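Local coordinates for protein beta-L-arabinobiosidase (Bacteroides thetaiotaomicron, PDB 5MQR) that probably cleaves glycosidic linkages in complex plant pectin, as a large multidomain glycoside hydrolase of a gut bacterium, at residues Leu350-Met358 with Tyr391-Ser401; Met512-Met521 with Arg551-Ala559. One frame throughout, in Å; residues are numbered along the deposited sequence.

Interaction 1 (Leu350-Met358 with Tyr391-Ser401); sequences LVHGEITPM and YSVNKEDMWIS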
loop_
_atom_site.group_PDB
_atom_site.type_symbol
_atom_site.label_atom_id
_atom_site.label_comp_id
_atom_site.label_asym_id
_atom_site.label_seq_id
_atom_site.Cartn_x
_atom_site.Cartn_y
_atom_site.Cartn_z
ATOM N N LEU A 350 -7.367 -0.141 -14.605
ATOM C CA LEU A 350 -6.970 -0.241 -16.012
ATOM C C LEU A 350 -5.648 -0.972 -16.210
ATOM O O LEU A 350 -4.682 -0.786 -15.443
ATOM C CB LEU A 350 -6.841 1.162 -16.599
ATOM C CG LEU A 350 -6.655 1.254 -18.122
ATOM C CD1 LEU A 350 -7.963 0.886 -18.809
ATOM C CD2 LEU A 350 -6.215 2.669 -18.444
ATOM N N VAL A 351 -5.617 -1.810 -17.243
ATOM C CA VAL A 351 -4.380 -2.383 -17.767
ATOM C C VAL A 351 -4.063 -1.667 -19.083
ATOM O O VAL A 351 -3.021 -1.048 -19.185
ATOM C CB VAL A 351 -4.494 -3.903 -17.989
ATOM C CG1 VAL A 351 -3.254 -4.453 -18.691
ATOM C CG2 VAL A 351 -4.713 -4.608 -16.656
ATOM N N HIS A 352 -4.977 -1.723 -20.052
ATOM C CA HIS A 352 -4.785 -1.121 -21.374
ATOM C C HIS A 352 -6.048 -0.351 -21.761
ATOM O O HIS A 352 -7.111 -0.937 -21.917
ATOM C CB HIS A 352 -4.447 -2.228 -22.385
ATOM C CG HIS A 352 -4.163 -1.742 -23.776
ATOM N ND1 HIS A 352 -2.965 -1.980 -24.414
ATOM C CD2 HIS A 352 -4.951 -1.114 -24.681
ATOM C CE1 HIS A 352 -3.019 -1.490 -25.641
ATOM N NE2 HIS A 352 -4.210 -0.952 -25.821
ATOM N N GLY A 353 -5.921 0.969 -21.886
ATOM C CA GLY A 353 -7.056 1.863 -22.108
ATOM C C GLY A 353 -7.081 2.601 -23.420
ATOM O O GLY A 353 -7.966 3.423 -23.642
ATOM N N GLU A 354 -6.127 2.289 -24.291
ATOM C CA GLU A 354 -6.032 2.876 -25.635
ATOM C C GLU A 354 -6.655 1.940 -26.681
ATOM O O GLU A 354 -6.698 0.717 -26.489
ATOM C CB GLU A 354 -4.557 3.103 -25.977
ATOM C CG GLU A 354 -3.832 4.057 -25.027
ATOM C CD GLU A 354 -4.281 5.505 -25.198
ATOM O OE1 GLU A 354 -4.641 5.890 -26.336
ATOM O OE2 GLU A 354 -4.260 6.281 -24.208
ATOM N N ILE A 355 -7.160 2.513 -27.773
ATOM C CA ILE A 355 -7.612 1.721 -28.900
ATOM C C ILE A 355 -6.994 2.321 -30.161
ATOM O O ILE A 355 -7.463 3.354 -30.677
ATOM C CB ILE A 355 -9.153 1.665 -29.049
ATOM C CG1 ILE A 355 -9.842 1.182 -27.765
ATOM C CG2 ILE A 355 -9.551 0.764 -30.228
ATOM C CD1 ILE A 355 -11.358 1.240 -27.830
ATOM N N THR A 356 -5.941 1.667 -30.645
ATOM C CA THR A 356 -5.432 1.886 -31.986
ATOM C C THR A 356 -6.622 1.804 -32.963
ATOM O O THR A 356 -7.479 0.933 -32.797
ATOM C CB THR A 356 -4.407 0.792 -32.352
ATOM O OG1 THR A 356 -3.470 0.624 -31.276
ATOM C CG2 THR A 356 -3.649 1.157 -33.608
ATOM N N PRO A 357 -6.709 2.717 -33.946
ATOM C CA PRO A 357 -7.715 2.506 -34.991
ATOM C C PRO A 357 -7.431 1.202 -35.773
ATOM O O PRO A 357 -6.267 0.896 -36.019
ATOM C CB PRO A 357 -7.569 3.731 -35.903
ATOM C CG PRO A 357 -6.531 4.602 -35.322
ATOM C CD PRO A 357 -5.815 3.841 -34.253
HETATM N N MSE A 358 -8.485 0.431 -36.121
HETATM C CA MSE A 358 -8.305 -0.739 -36.968
HETATM C C MSE A 358 -8.011 -0.252 -38.367
HETATM O O MSE A 358 -8.830 0.414 -38.989
HETATM C CB MSE A 358 -9.558 -1.597 -36.983
HETATM C CG MSE A 358 -9.391 -2.913 -37.757
HETATM SE SE MSE A 358 -11.148 -3.785 -37.942
HETATM C CE MSE A 358 -11.644 -4.052 -36.058
ATOM N N TYR A 391 -2.551 -10.359 -25.359
ATOM C CA TYR A 391 -3.849 -9.962 -25.936
ATOM C C TYR A 391 -3.630 -9.371 -27.348
ATOM O O TYR A 391 -2.510 -9.019 -27.703
ATOM C CB TYR A 391 -4.575 -8.946 -25.051
ATOM C CG TYR A 391 -3.798 -7.695 -24.707
ATOM C CD1 TYR A 391 -2.869 -7.693 -23.677
ATOM C CD2 TYR A 391 -4.030 -6.483 -25.378
ATOM C CE1 TYR A 391 -2.165 -6.546 -23.336
ATOM C CE2 TYR A 391 -3.309 -5.322 -25.039
ATOM C CZ TYR A 391 -2.370 -5.371 -24.014
ATOM O OH TYR A 391 -1.645 -4.245 -23.634
ATOM N N SER A 392 -4.685 -9.301 -28.143
ATOM C CA SER A 392 -4.595 -8.643 -29.433
ATOM C C SER A 392 -5.330 -7.333 -29.306
ATOM O O SER A 392 -6.089 -7.122 -28.359
ATOM C CB SER A 392 -5.192 -9.516 -30.550
ATOM O OG SER A 392 -6.612 -9.454 -30.610
ATOM N N VAL A 393 -5.073 -6.434 -30.235
ATOM C CA VAL A 393 -5.879 -5.225 -30.342
ATOM C C VAL A 393 -6.497 -5.249 -31.720
ATOM O O VAL A 393 -5.774 -5.350 -32.719
ATOM C CB VAL A 393 -5.059 -3.948 -30.111
ATOM C CG1 VAL A 393 -5.858 -2.707 -30.501
ATOM C CG2 VAL A 393 -4.603 -3.884 -28.652
ATOM N N ASN A 394 -7.827 -5.153 -31.760
ATOM C CA ASN A 394 -8.620 -5.201 -33.005
ATOM C C ASN A 394 -8.501 -6.500 -33.792
ATOM O O ASN A 394 -8.845 -6.521 -34.965
ATOM C CB ASN A 394 -8.243 -4.030 -33.944
ATOM C CG ASN A 394 -8.428 -2.682 -33.308
ATOM O OD1 ASN A 394 -9.378 -2.454 -32.579
ATOM N ND2 ASN A 394 -7.531 -1.772 -33.600
ATOM N N LYS A 395 -8.014 -7.582 -33.184
ATOM C CA LYS A 395 -7.603 -8.783 -33.956
ATOM C C LYS A 395 -6.658 -8.419 -35.105
ATOM O O LYS A 395 -6.726 -8.994 -36.198
ATOM C CB LYS A 395 -8.795 -9.545 -34.506
ATOM C CG LYS A 395 -9.956 -9.670 -33.536
ATOM C CD LYS A 395 -10.883 -10.816 -33.955
ATOM C CE LYS A 395 -12.071 -10.895 -33.017
ATOM N NZ LYS A 395 -13.168 -11.792 -33.500
ATOM N N GLU A 396 -5.748 -7.492 -34.826
ATOM C CA GLU A 396 -4.862 -6.925 -35.860
ATOM C C GLU A 396 -3.415 -6.826 -35.399
ATOM O O GLU A 396 -2.496 -7.254 -36.099
ATOM C CB GLU A 396 -5.380 -5.544 -36.261
ATOM C CG GLU A 396 -4.599 -4.872 -37.385
ATOM C CD GLU A 396 -5.337 -3.683 -37.992
ATOM O OE1 GLU A 396 -6.287 -3.921 -38.765
ATOM O OE2 GLU A 396 -4.968 -2.518 -37.702
ATOM N N ASP A 397 -3.222 -6.200 -34.243
ATOM C CA ASP A 397 -1.900 -6.008 -33.664
ATOM C C ASP A 397 -1.773 -6.886 -32.406
ATOM O O ASP A 397 -2.721 -6.998 -31.646
ATOM C CB ASP A 397 -1.702 -4.529 -33.302
ATOM C CG ASP A 397 -1.778 -3.618 -34.505
ATOM O OD1 ASP A 397 -1.308 -4.054 -35.570
ATOM O OD2 ASP A 397 -2.289 -2.463 -34.399
HETATM N N MSE A 398 -0.593 -7.480 -32.199
HETATM C CA MSE A 398 -0.325 -8.338 -31.036
HETATM C C MSE A 398 0.412 -7.529 -29.999
HETATM O O MSE A 398 1.368 -6.783 -30.311
HETATM C CB MSE A 398 0.436 -9.609 -31.408
HETATM C CG MSE A 398 -0.163 -10.417 -32.552
HETATM SE SE MSE A 398 -2.072 -10.720 -32.293
HETATM C CE MSE A 398 -1.944 -11.798 -30.659
ATOM N N TRP A 399 -0.057 -7.648 -28.758
ATOM C CA TRP A 399 0.469 -6.901 -27.621
ATOM C C TRP A 399 0.771 -7.823 -26.427
ATOM O O TRP A 399 0.259 -8.957 -26.330
ATOM C CB TRP A 399 -0.563 -5.871 -27.148
ATOM C CG TRP A 399 -0.740 -4.708 -28.013
ATOM C CD1 TRP A 399 -1.436 -4.652 -29.179
ATOM C CD2 TRP A 399 -0.266 -3.389 -27.764
ATOM N NE1 TRP A 399 -1.430 -3.377 -29.672
ATOM C CE2 TRP A 399 -0.703 -2.580 -28.837
ATOM C CE3 TRP A 399 0.487 -2.810 -26.739
ATOM C CZ2 TRP A 399 -0.397 -1.235 -28.931
ATOM C CZ3 TRP A 399 0.803 -1.455 -26.833
ATOM C CH2 TRP A 399 0.357 -0.680 -27.925
ATOM N N ILE A 400 1.581 -7.303 -25.514
ATOM C CA ILE A 400 1.736 -7.878 -24.177
ATOM C C ILE A 400 1.690 -6.733 -23.140
ATOM O O ILE A 400 2.021 -5.608 -23.453
ATOM C CB ILE A 400 3.026 -8.753 -24.079
ATOM C CG1 ILE A 400 2.888 -9.835 -22.997
ATOM C CG2 ILE A 400 4.296 -7.905 -23.847
ATOM C CD1 ILE A 400 3.975 -10.916 -23.032
ATOM N N SER A 401 1.237 -7.022 -21.929
ATOM C CA SER A 401 1.317 -6.055 -20.842
ATOM C C SER A 401 1.995 -6.689 -19.659
ATOM O O SER A 401 1.726 -7.833 -19.310
ATOM C CB SER A 401 -0.057 -5.510 -20.434
ATOM O OG SER A 401 -0.451 -4.423 -21.271
HETATM O O HOH W 1 -2.548 -1.784 -31.698
#

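Interaction 2 (Met512-Met521 with Arg551-Ala559); sequences MKGGSRFANM and RVGLRMFYA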
loop_
_atom_site.group_PDB
_atom_site.type_symbol
_atom_site.label_atom_id
_atom_site.label_comp_id
_atom_site.label_asym_id
_atom_site.label_seq_id
_atom_site.Cartn_x
_atom_site.Cartn_y
_atom_site.Cartn_z
HETATM N N MSE A 512 -1.412 26.409 -23.704
HETATM C CA MSE A 512 -2.237 25.834 -22.647
HETATM C C MSE A 512 -3.707 25.922 -23.008
HETATM O O MSE A 512 -4.173 26.988 -23.442
HETATM C CB MSE A 512 -1.961 26.623 -21.379
HETATM C CG MSE A 512 -2.969 26.242 -20.303
HETATM SE SE MSE A 512 -2.210 26.710 -18.534
HETATM C CE MSE A 512 -1.948 28.595 -18.858
ATOM N N LYS A 513 -4.457 24.836 -22.789
ATOM C CA LYS A 513 -5.885 24.845 -23.070
ATOM C C LYS A 513 -6.627 25.476 -21.893
ATOM O O LYS A 513 -6.538 24.964 -20.779
ATOM C CB LYS A 513 -6.375 23.423 -23.316
ATOM C CG LYS A 513 -7.843 23.309 -23.716
ATOM C CD LYS A 513 -8.191 21.901 -24.197
ATOM C CE LYS A 513 -9.638 21.774 -24.645
ATOM N NZ LYS A 513 -9.986 22.743 -25.715
ATOM N N GLY A 514 -7.350 26.573 -22.141
ATOM C CA GLY A 514 -8.186 27.220 -21.129
ATOM C C GLY A 514 -9.696 26.935 -21.151
ATOM O O GLY A 514 -10.414 27.321 -20.233
ATOM N N GLY A 515 -10.167 26.228 -22.166
ATOM C CA GLY A 515 -11.592 26.006 -22.422
ATOM C C GLY A 515 -11.674 25.752 -23.918
ATOM O O GLY A 515 -10.890 24.945 -24.452
ATOM N N SER A 516 -12.565 26.464 -24.612
ATOM C CA SER A 516 -12.604 26.371 -26.077
ATOM C C SER A 516 -11.364 27.011 -26.719
ATOM O O SER A 516 -10.982 26.625 -27.822
ATOM C CB SER A 516 -13.895 26.980 -26.654
ATOM O OG SER A 516 -14.147 28.257 -26.114
ATOM N N ARG A 517 -10.761 27.979 -26.027
ATOM C CA ARG A 517 -9.573 28.678 -26.480
ATOM C C ARG A 517 -8.304 28.264 -25.745
ATOM O O ARG A 517 -8.339 27.545 -24.735
ATOM C CB ARG A 517 -9.791 30.179 -26.318
ATOM C CG ARG A 517 -10.963 30.686 -27.138
ATOM C CD ARG A 517 -10.986 32.192 -27.170
ATOM N NE ARG A 517 -12.264 32.658 -27.682
ATOM C CZ ARG A 517 -12.618 32.730 -28.968
ATOM N NH1 ARG A 517 -11.789 32.364 -29.956
ATOM N NH2 ARG A 517 -13.836 33.179 -29.277
ATOM N N PHE A 518 -7.185 28.737 -26.281
ATOM C CA PHE A 518 -5.858 28.395 -25.817
ATOM C C PHE A 518 -5.073 29.633 -25.477
ATOM O O PHE A 518 -5.285 30.687 -26.052
ATOM C CB PHE A 518 -5.119 27.664 -26.917
ATOM C CG PHE A 518 -5.619 26.279 -27.157
ATOM C CD1 PHE A 518 -6.714 26.057 -27.979
ATOM C CD2 PHE A 518 -4.992 25.201 -26.575
ATOM C CE1 PHE A 518 -7.170 24.770 -28.222
ATOM C CE2 PHE A 518 -5.442 23.903 -26.806
ATOM C CZ PHE A 518 -6.532 23.692 -27.632
ATOM N N ALA A 519 -4.168 29.497 -24.527
ATOM C CA ALA A 519 -3.188 30.542 -24.257
ATOM C C ALA A 519 -1.895 30.137 -24.936
ATOM O O ALA A 519 -1.333 29.094 -24.639
ATOM C CB ALA A 519 -2.984 30.702 -22.764
ATOM N N ASN A 520 -1.454 30.940 -25.885
ATOM C CA ASN A 520 -0.142 30.742 -26.468
ATOM C C ASN A 520 0.885 31.311 -25.489
ATOM O O ASN A 520 0.904 32.511 -25.233
ATOM C CB ASN A 520 -0.076 31.429 -27.814
ATOM C CG ASN A 520 -0.984 30.766 -28.846
ATOM O OD1 ASN A 520 -1.524 29.665 -28.644
ATOM N ND2 ASN A 520 -1.147 31.432 -29.969
HETATM N N MSE A 521 1.691 30.438 -24.905
HETATM C CA MSE A 521 2.646 30.847 -23.886
HETATM C C MSE A 521 3.944 31.312 -24.526
HETATM O O MSE A 521 4.453 32.352 -24.162
HETATM C CB MSE A 521 2.856 29.688 -22.909
HETATM C CG MSE A 521 1.565 29.269 -22.205
HETATM SE SE MSE A 521 1.962 27.922 -20.844
HETATM C CE MSE A 521 2.157 26.405 -22.070
ATOM N N ARG A 551 7.129 33.035 -15.456
ATOM C CA ARG A 551 5.746 32.689 -15.686
ATOM C C ARG A 551 5.324 33.036 -17.101
ATOM O O ARG A 551 5.497 34.149 -17.548
ATOM C CB ARG A 551 4.796 33.339 -14.676
ATOM C CG ARG A 551 3.534 32.476 -14.531
ATOM C CD ARG A 551 2.565 32.992 -13.497
ATOM N NE ARG A 551 2.092 34.333 -13.853
ATOM C CZ ARG A 551 1.152 34.997 -13.185
ATOM N NH1 ARG A 551 0.549 34.444 -12.126
ATOM N NH2 ARG A 551 0.805 36.220 -13.581
ATOM N N VAL A 552 4.785 32.046 -17.802
ATOM C CA VAL A 552 4.349 32.207 -19.194
ATOM C C VAL A 552 2.857 31.913 -19.426
ATOM O O VAL A 552 2.334 32.185 -20.496
ATOM C CB VAL A 552 5.221 31.353 -20.133
ATOM C CG1 VAL A 552 6.652 31.909 -20.168
ATOM C CG2 VAL A 552 5.182 29.870 -19.737
ATOM N N GLY A 553 2.170 31.404 -18.420
ATOM C CA GLY A 553 0.775 31.053 -18.578
ATOM C C GLY A 553 0.064 30.969 -17.248
ATOM O O GLY A 553 0.615 30.428 -16.283
ATOM N N LEU A 554 -1.137 31.557 -17.206
ATOM C CA LEU A 554 -2.117 31.374 -16.133
ATOM C C LEU A 554 -3.516 31.142 -16.751
ATOM O O LEU A 554 -3.970 31.896 -17.608
ATOM C CB LEU A 554 -2.145 32.602 -15.214
ATOM C CG LEU A 554 -3.298 32.733 -14.185
ATOM C CD1 LEU A 554 -3.326 31.569 -13.221
ATOM C CD2 LEU A 554 -3.224 34.044 -13.400
ATOM N N ARG A 555 -4.192 30.104 -16.302
ATOM C CA ARG A 555 -5.549 29.824 -16.760
ATOM C C ARG A 555 -6.316 29.080 -15.711
ATOM O O ARG A 555 -5.746 28.418 -14.878
ATOM C CB ARG A 555 -5.534 28.981 -18.048
ATOM C CG ARG A 555 -5.397 29.741 -19.359
ATOM C CD ARG A 555 -6.488 30.792 -19.538
ATOM N NE ARG A 555 -6.399 31.495 -20.813
ATOM C CZ ARG A 555 -5.557 32.500 -21.097
ATOM N NH1 ARG A 555 -4.669 32.934 -20.207
ATOM N NH2 ARG A 555 -5.592 33.064 -22.307
HETATM N N MSE A 556 -7.624 29.141 -15.802
HETATM C CA MSE A 556 -8.479 28.291 -15.000
HETATM C C MSE A 556 -8.366 26.886 -15.576
HETATM O O MSE A 556 -8.023 26.691 -16.741
HETATM C CB MSE A 556 -9.922 28.808 -15.021
HETATM C CG MSE A 556 -10.085 30.291 -14.656
HETATM SE SE MSE A 556 -9.438 30.655 -12.845
HETATM C CE MSE A 556 -10.716 29.666 -11.762
ATOM N N PHE A 557 -8.617 25.887 -14.750
ATOM C CA PHE A 557 -8.825 24.543 -15.256
ATOM C C PHE A 557 -9.960 24.564 -16.297
ATOM O O PHE A 557 -10.975 25.233 -16.086
ATOM C CB PHE A 557 -9.292 23.596 -14.154
ATOM C CG PHE A 557 -8.266 23.250 -13.111
ATOM C CD1 PHE A 557 -6.915 23.636 -13.203
ATOM C CD2 PHE A 557 -8.670 22.481 -12.009
ATOM C CE1 PHE A 557 -6.011 23.283 -12.217
ATOM C CE2 PHE A 557 -7.759 22.118 -11.028
ATOM C CZ PHE A 557 -6.428 22.524 -11.128
ATOM N N TYR A 558 -9.799 23.823 -17.399
ATOM C CA TYR A 558 -10.907 23.663 -18.327
ATOM C C TYR A 558 -11.929 22.608 -17.871
ATOM O O TYR A 558 -13.044 22.609 -18.366
ATOM C CB TYR A 558 -10.433 23.467 -19.771
ATOM C CG TYR A 558 -9.875 22.126 -20.180
ATOM C CD1 TYR A 558 -10.717 21.096 -20.613
ATOM C CD2 TYR A 558 -8.504 21.917 -20.249
ATOM C CE1 TYR A 558 -10.207 19.896 -21.053
ATOM C CE2 TYR A 558 -7.980 20.719 -20.697
ATOM C CZ TYR A 558 -8.835 19.716 -21.099
ATOM O OH TYR A 558 -8.310 18.543 -21.557
ATOM N N ALA A 559 -11.547 21.771 -16.893
ATOM C CA ALA A 559 -12.462 20.871 -16.209
ATOM C C ALA A 559 -12.102 20.823 -14.735
ATOM O O ALA A 559 -10.932 20.714 -14.395
ATOM C CB ALA A 559 -12.388 19.462 -16.799
HETATM O O HOH W 2 -6.552 24.788 -18.163
HETATM O O HOH W 3 -9.341 29.241 -18.439
HETATM O O HOH W 4 -7.296 32.046 -24.694
HETATM O O HOH W 5 3.211 34.102 -22.272
#

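Interaction 1 (Leu350-Met358 with Tyr391-Ser401)
Y391 OH is gripped by two hydrogen bonds, one with H352 ND1 at 2.7 Å and one with S401 OG on the neighbouring strand, also at 2.7 Å. H352 reaches from the loop to the hairpin of strands 387-393 and 397-403, its CG held opposite the backbone N (chi1 -177°). The edge of the Y391 ring is turned toward the H352 face in an offset edge-to-face pair, planes at 79°, while H352 CE1 points into the face of W399, those planes at 85°. Histidine suits the site, offering a polar nitrogen to one aromatic and a C-H edge to the other.

Farther along the loop, water 1 gives hydrogens to T356 OG1 (2.6 Å) and D397 OD2 and takes one from W399 NE1; D397 is also paired with R359. N394 ND2 donates to T356 O over 2.8 Å at 167°, approaching from above the carbonyl plane, and N394 OD1 accepts from G368 N. A leucine in place of N394 would probably leave T356 O without this donor and G368 N without this acceptor. The buried polar groups are thus satisfied partly across the contact and partly by neighbours, and T356, bonded through OG1 to the calcium ligand D457, stands in the metal's second shell.

Interaction 2 (Met512-Met521 with Arg551-Ala559)
The edge hairpin of strands 509-513 and 518-523, at the margin of the long mixed sheet, faces strand 550-556 of a second, antiparallel sheet; segments 518-521 and 551-556 run nearly antiparallel at 170°, with axes no closer than 6.5 Å. At that spacing the backbones are joined through water, and side chains fill between them. M512 sends its CE to within 3.5 Å of G553 C and also touches R555 CG. M521 lies beside V552, M521 SE to V552 CG2 3.9 Å. Methionine, modelled here as selenomethionine, suits the gap because its unbranched, flexible chain can lie against the bulged strand. G553 shares a classic beta bulge with V552, opposite V545, and any side-chain carbon on it would run into M521 SE and M512 CE.

The hairpin and strand 550-556 belong to the sialidase-like carbohydrate-binding-module region, where the two sheets meet along this margin. Toward the surface, R555 lays its guanidinium flat against A519, whose CB stands 3.5 Å above the plane over its centre; a methyl is small enough to permit this approach. R555 NH1 donates to L554 O over 2.9 Å, a bond lying close to the guanidinium plane that helps fix the group's rotation, and water 4 connects R555 NH2 with F518 O.

At the hairpin turn, K513 lies across the face of Y558 in a CH-pi contact, K513 CD being 3.9 Å from the ring centroid. K513 chi4 (57°) bends the chain so that K513 NZ donates a hydrogen bond to G515 O at 2.7 Å, while Y558 CB rests on the G514-G515 peptide. Water 2 gives its hydrogens to K513 O and M556 O, and water 5 does the same for M521 O and V552 O.

Both interactions touch the same ten-stranded mixed sheet, but near its two ends: interaction 1 uses the hairpin at one margin, strands 387-393 and 397-403, and interaction 2 the hairpin of strands 509-513 and 518-523 at the other. Their centres are 33 Å apart and their nearest atoms about 13 Å, without touching. Every touching residue of interaction 1 is buried, and a loop is pinned to the sheet there by direct hydrogen bonds, edge-to-face aromatic rings and a water with three hydrogen-bond partners. Interaction 2 lies at the surface and joins this sheet to another through selenomethionine packing, aliphatic contact with flat groups and bridging waters, its long cationic side chains suited to that partly solvent-facing border.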